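Side-chain contacts in actin-related protein 8 (Homo sapiens, PDB 4FO0), which binds ATP as a proposed core subunit of the INO80 chromatin-remodelling complex but cannot polymerize, and helps to organise mitotic chromosomes: residues 23-28 against 254-259; 249-254 against 478-483. All coordinates share one frame; numbering follows the deposited sequence.

Both contacts are buried, and they use neighbouring strands of one sheet: contact 2 strand 247-253, contact 1 the turn into strand 258-264. Contact 1 lies near the centre of the chain. It is polar: hydroxyls, a carboxylate, an amide and backbone N-H groups meet around the ATP phosphates and ribose. Contact 2 lies farther out, with its centre about 14 Å from that of contact 1. It is purely apolar, with one leucine of helix 480-489 against two valines of strand 247-253. Gly254 belongs to both contacts and marks the change from sheet core to nucleotide site. The two contacts also join directly, since Ser259 O probably accepts a hydrogen bond from Asp252 N.

Contact 1: 23-28 against 254-259. With ATP (adenosine-5'-triphosphate), chain C.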
# COMPACT_ATOMS: atom_id res chain seq x y z
N GLY A 23 3.06 5.34 -4.36
CA GLY A 23 2.61 4.02 -3.94
C GLY A 23 2.06 3.26 -5.14
O GLY A 23 1.77 3.86 -6.18
N SER A 24 1.91 1.95 -5.01
CA SER A 24 1.32 1.16 -6.08
C SER A 24 -0.08 1.67 -6.42
O SER A 24 -0.47 1.73 -7.59
CB SER A 24 1.22 -0.31 -5.66
OG SER A 24 2.50 -0.82 -5.32
N THR A 25 -0.83 2.07 -5.40
CA THR A 25 -2.21 2.46 -5.61
C THR A 25 -2.47 3.93 -5.28
O THR A 25 -3.29 4.59 -5.93
CB THR A 25 -3.18 1.49 -4.89
OG1 THR A 25 -3.22 0.28 -5.64
CG2 THR A 25 -4.59 2.04 -4.82
N THR A 26 -1.75 4.47 -4.30
CA THR A 26 -1.99 5.87 -3.95
C THR A 26 -0.72 6.70 -3.93
O THR A 26 0.25 6.33 -3.28
CB THR A 26 -2.66 6.01 -2.59
OG1 THR A 26 -3.89 5.28 -2.59
CG2 THR A 26 -2.94 7.48 -2.29
N LEU A 27 -0.73 7.80 -4.67
CA LEU A 27 0.29 8.82 -4.53
C LEU A 27 -0.07 9.76 -3.36
O LEU A 27 -1.21 10.22 -3.23
CB LEU A 27 0.42 9.62 -5.83
CG LEU A 27 1.22 10.92 -5.70
CD1 LEU A 27 2.68 10.66 -5.32
CD2 LEU A 27 1.14 11.73 -6.98
N ARG A 28 0.88 10.02 -2.49
CA ARG A 28 0.64 11.00 -1.44
C ARG A 28 1.61 12.15 -1.65
O ARG A 28 2.83 11.96 -1.68
CB ARG A 28 0.72 10.36 -0.04
CG ARG A 28 -0.63 9.75 0.34
CD ARG A 28 -0.58 8.74 1.45
NE ARG A 28 -0.31 7.39 0.95
CZ ARG A 28 -1.20 6.40 0.87
NH1 ARG A 28 -2.46 6.57 1.25
NH2 ARG A 28 -0.81 5.22 0.41
N GLY A 254 1.30 -2.18 2.44
CA GLY A 254 0.62 -1.36 1.47
C GLY A 254 -0.45 -2.15 0.76
O GLY A 254 -0.93 -3.18 1.24
N ASP A 255 -0.85 -1.67 -0.41
CA ASP A 255 -1.87 -2.36 -1.14
C ASP A 255 -1.28 -3.58 -1.83
O ASP A 255 -1.97 -4.57 -2.03
CB ASP A 255 -2.54 -1.44 -2.15
CG ASP A 255 -3.70 -2.13 -2.86
OD1 ASP A 255 -4.59 -2.68 -2.18
OD2 ASP A 255 -3.69 -2.13 -4.10
N GLN A 256 -0.00 -3.53 -2.17
CA GLN A 256 0.59 -4.61 -2.95
C GLN A 256 1.93 -5.14 -2.45
O GLN A 256 2.31 -6.25 -2.80
CB GLN A 256 0.72 -4.18 -4.40
CG GLN A 256 -0.62 -4.22 -5.07
CD GLN A 256 -0.65 -3.42 -6.31
OE1 GLN A 256 0.32 -3.38 -7.07
NE2 GLN A 256 -1.76 -2.74 -6.52
N LYS A 257 2.64 -4.35 -1.65
CA LYS A 257 3.93 -4.80 -1.14
C LYS A 257 3.95 -4.62 0.34
O LYS A 257 3.28 -3.74 0.87
CB LYS A 257 5.09 -4.04 -1.79
CG LYS A 257 5.22 -2.60 -1.37
CD LYS A 257 6.11 -2.46 -0.15
CE LYS A 257 5.96 -1.09 0.50
NZ LYS A 257 4.59 -0.89 1.05
N THR A 258 4.70 -5.49 1.02
CA THR A 258 4.92 -5.36 2.45
C THR A 258 6.40 -5.28 2.76
O THR A 258 7.15 -6.18 2.39
CB THR A 258 4.37 -6.56 3.18
OG1 THR A 258 2.96 -6.60 3.02
CG2 THR A 258 4.73 -6.48 4.67
N SER A 259 6.83 -4.21 3.42
CA SER A 259 8.23 -4.04 3.80
C SER A 259 8.41 -4.33 5.26
O SER A 259 7.58 -3.94 6.09
CB SER A 259 8.70 -2.61 3.55
OG SER A 259 8.75 -2.29 2.17
PG ATP C . 2.20 -0.15 -1.77
O1G ATP C . 2.76 0.39 -0.48
O2G ATP C . 2.87 0.35 -3.02
O3G ATP C . 1.94 -1.64 -1.79
PB ATP C . 0.21 1.92 -1.33
O1B ATP C . -0.69 2.40 -2.43
O2B ATP C . 1.29 2.78 -0.70
O3B ATP C . 0.73 0.49 -1.84
PA ATP C . -1.40 2.17 1.01
O1A ATP C . -2.20 3.29 0.39
O2A ATP C . -0.43 2.42 2.13
O3A ATP C . -0.73 1.33 -0.17
O5' ATP C . -2.46 1.09 1.53
C5' ATP C . -3.47 0.69 0.62
C4' ATP C . -4.17 -0.52 1.19
O4' ATP C . -4.71 -0.14 2.45
C3' ATP C . -5.35 -0.98 0.35
O3' ATP C . -5.26 -2.40 0.14
C2' ATP C . -6.56 -0.65 1.18
O2' ATP C . -7.63 -1.56 1.00
C1' ATP C . -5.98 -0.76 2.57
N9 ATP C . -6.86 -0.13 3.56
C8 ATP C . -7.16 1.18 3.64
N7 ATP C . -8.01 1.41 4.66
C5 ATP C . -8.26 0.24 5.25
C6 ATP C . -9.09 -0.21 6.38
N6 ATP C . -9.81 0.69 7.09
N1 ATP C . -9.08 -1.54 6.67
C2 ATP C . -8.36 -2.43 5.96
N3 ATP C . -7.59 -2.08 4.91
C4 ATP C . -7.51 -0.78 4.52
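Thr25 and Asp255 join the two phosphate-binding loops. With CG anti to the backbone N of Asp255 (chi1 -176°), the carboxylate extends between the ATP ribose and Thr25. Asp255 CB lies 3.6 Å from ATP C5'. Asp255 CG faces the sugar hydroxyl, 3.4 Å from ATP O3'. Asp255 OD1 meets that hydroxyl at a modelled distance too short to be taken literally. OD2 turns to protein donors. Thr25 OG1 donates to Asp255 OD2 over 2.9 Å, from above the carboxylate plane. Gln256 NE2 reaches Asp255 OD2 from the opposite face at 3.2 Å, and Trp60 NE1 is a further partner. A leucine in place of Asp255 would probably leave the Thr25 hydroxyl and Gln256 NE2 without their shared acceptor, and the ribose hydroxyl without its polar neighbour. Gln256 OE1 accepts from Arg157 N, while its amide lies against Ser24 CB.

The phosphates fill the gap between the loops. Ser24 OG and its backbone N both hold ATP O2G, the hydroxyl at 2.6 Å. Lys257 NZ binds ATP O1G at 2.7 Å, and the N-H groups of Gln256 and Lys257 both point to ATP O3G. Segment 23-28 leads into strand 26-31, which pairs with strands 17-21 and 38-47. Segment 254-259 leads into strand 258-264 of the other sheet, beside strand 274-276. Strand 155-156 touches Ser24, Thr25 and Gln256.

Contact 2: 249-254 against 478-483; sequences CIVDVG and LGLDKA. With ATP (adenosine-5'-triphosphate), chain C.
Leu480 packs against Val251 and Val253 on one face of strand 247-253. It is the first residue of helix 480-489, and the residues before it bring the chain to this point. Leu478 lies in the loop that leads in. Gly479 takes the N-cap position, and its O accepts the backbone hydrogen bond of Ala483 N at 3.0 Å, in the first turn of the helix.

Leu480 then makes the whole contact. Its CG stands anti to the backbone N (chi1 -179°), which carries the branch point toward the strand, where the two methyls divide the work. Leu480 CD1 meets Val251 CG1 at 3.6 Å, the two side chains crossing at a slant. Leu480 CD2 approaches Val253 CG2 more loosely, at 4.2 Å. The leucine therefore spans two valines that are two residues apart and point to the same side of the strand. Tyr278, whose OH is hydrogen-bonded to Leu478 O, also touches Leu480, as do Thr258 and Leu511.

Ala483 rests on Val260 of the adjoining strand 258-264, and one turn on from Leu480, Ile484 continues the cover over Val251 and Cys249.

On the opposite face of the strand Ile250 packs on helix 235-243, so the sheet is sandwiched between helices, with strand 247-253 flanked by antiparallel strand 258-264 and parallel strand 503-507. This layered arrangement, with the strand running into the phosphate-binding turn at Gly254, is characteristic of the actin-type ATPase fold.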
# COMPACT_ATOMS: atom_id res chain seq x y z
N CYS A 249 11.50 -1.64 14.75
CA CYS A 249 11.22 -2.44 13.58
C CYS A 249 10.01 -1.82 12.85
O CYS A 249 8.96 -1.57 13.47
CB CYS A 249 10.94 -3.89 13.99
SG CYS A 249 10.57 -5.00 12.61
N ILE A 250 10.16 -1.54 11.56
CA ILE A 250 9.09 -0.93 10.77
C ILE A 250 8.49 -1.92 9.80
O ILE A 250 9.21 -2.63 9.10
CB ILE A 250 9.60 0.20 9.87
CG1 ILE A 250 10.62 1.03 10.61
CG2 ILE A 250 8.42 1.04 9.35
CD1 ILE A 250 10.09 1.53 11.93
N VAL A 251 7.17 -1.94 9.75
CA VAL A 251 6.47 -2.78 8.80
C VAL A 251 5.53 -1.89 8.01
O VAL A 251 4.65 -1.26 8.58
CB VAL A 251 5.63 -3.86 9.50
CG1 VAL A 251 4.96 -4.72 8.47
CG2 VAL A 251 6.49 -4.69 10.43
N ASP A 252 5.73 -1.82 6.70
CA ASP A 252 4.81 -1.04 5.88
C ASP A 252 3.96 -2.00 5.06
O ASP A 252 4.45 -2.59 4.09
CB ASP A 252 5.57 -0.06 4.99
CG ASP A 252 4.63 0.83 4.14
OD1 ASP A 252 3.51 0.40 3.80
OD2 ASP A 252 5.03 1.98 3.80
N VAL A 253 2.71 -2.17 5.46
CA VAL A 253 1.80 -2.98 4.66
C VAL A 253 1.01 -2.09 3.73
O VAL A 253 0.16 -1.30 4.17
CB VAL A 253 0.80 -3.80 5.50
CG1 VAL A 253 0.21 -4.91 4.64
CG2 VAL A 253 1.49 -4.39 6.71
N GLY A 254 1.30 -2.18 2.44
CA GLY A 254 0.62 -1.36 1.47
C GLY A 254 -0.45 -2.15 0.76
O GLY A 254 -0.93 -3.18 1.24
N LEU A 478 6.27 -15.65 2.76
CA LEU A 478 6.60 -15.63 4.17
C LEU A 478 5.56 -14.81 4.91
O LEU A 478 5.31 -13.66 4.55
CB LEU A 478 7.98 -15.00 4.32
CG LEU A 478 8.64 -15.08 5.68
CD1 LEU A 478 8.89 -16.53 5.99
CD2 LEU A 478 9.92 -14.29 5.66
N GLY A 479 4.96 -15.39 5.93
CA GLY A 479 3.95 -14.68 6.70
C GLY A 479 4.51 -13.44 7.39
O GLY A 479 5.69 -13.34 7.71
N LEU A 480 3.63 -12.48 7.63
CA LEU A 480 4.05 -11.20 8.16
C LEU A 480 4.84 -11.32 9.48
O LEU A 480 5.90 -10.72 9.63
CB LEU A 480 2.82 -10.30 8.29
CG LEU A 480 3.04 -8.89 8.80
CD1 LEU A 480 4.12 -8.22 7.99
CD2 LEU A 480 1.74 -8.12 8.70
N ASP A 481 4.34 -12.12 10.42
CA ASP A 481 5.00 -12.31 11.71
C ASP A 481 6.37 -13.00 11.63
O ASP A 481 7.32 -12.59 12.29
CB ASP A 481 4.08 -13.04 12.70
CG ASP A 481 3.54 -14.37 12.15
OD1 ASP A 481 3.65 -14.63 10.92
OD2 ASP A 481 2.98 -15.15 12.95
N LYS A 482 6.46 -14.06 10.83
CA LYS A 482 7.73 -14.72 10.56
C LYS A 482 8.76 -13.76 9.96
O LYS A 482 9.94 -13.80 10.32
CB LYS A 482 7.51 -15.90 9.60
CG LYS A 482 6.64 -16.98 10.16
CD LYS A 482 6.46 -18.14 9.19
CE LYS A 482 5.39 -19.12 9.69
NZ LYS A 482 4.02 -18.48 9.80
N ALA A 483 8.31 -12.90 9.05
CA ALA A 483 9.17 -11.91 8.43
C ALA A 483 9.69 -10.91 9.45
O ALA A 483 10.87 -10.56 9.47
CB ALA A 483 8.43 -11.18 7.35
PG ATP C . 2.20 -0.15 -1.77
O1G ATP C . 2.76 0.39 -0.48
O2G ATP C . 2.87 0.35 -3.02
O3G ATP C . 1.94 -1.64 -1.79
PB ATP C . 0.21 1.92 -1.33
O1B ATP C . -0.69 2.40 -2.43
O2B ATP C . 1.29 2.78 -0.70
O3B ATP C . 0.73 0.49 -1.84
PA ATP C . -1.40 2.17 1.01
O1A ATP C . -2.20 3.29 0.39
O2A ATP C . -0.43 2.42 2.13
O3A ATP C . -0.73 1.33 -0.17
O5' ATP C . -2.46 1.09 1.53
C5' ATP C . -3.47 0.69 0.62
C4' ATP C . -4.17 -0.52 1.19
O4' ATP C . -4.71 -0.14 2.45
C3' ATP C . -5.35 -0.98 0.35
O3' ATP C . -5.26 -2.40 0.14
C2' ATP C . -6.56 -0.65 1.18
O2' ATP C . -7.63 -1.56 1.00
C1' ATP C . -5.98 -0.76 2.57
N9 ATP C . -6.86 -0.13 3.56
C8 ATP C . -7.16 1.18 3.64
N7 ATP C . -8.01 1.41 4.66
C5 ATP C . -8.26 0.24 5.25
C6 ATP C . -9.09 -0.21 6.38
N6 ATP C . -9.81 0.69 7.09
N1 ATP C . -9.08 -1.54 6.67
C2 ATP C . -8.36 -2.43 5.96
N3 ATP C . -7.59 -2.08 4.91
C4 ATP C . -7.51 -0.78 4.52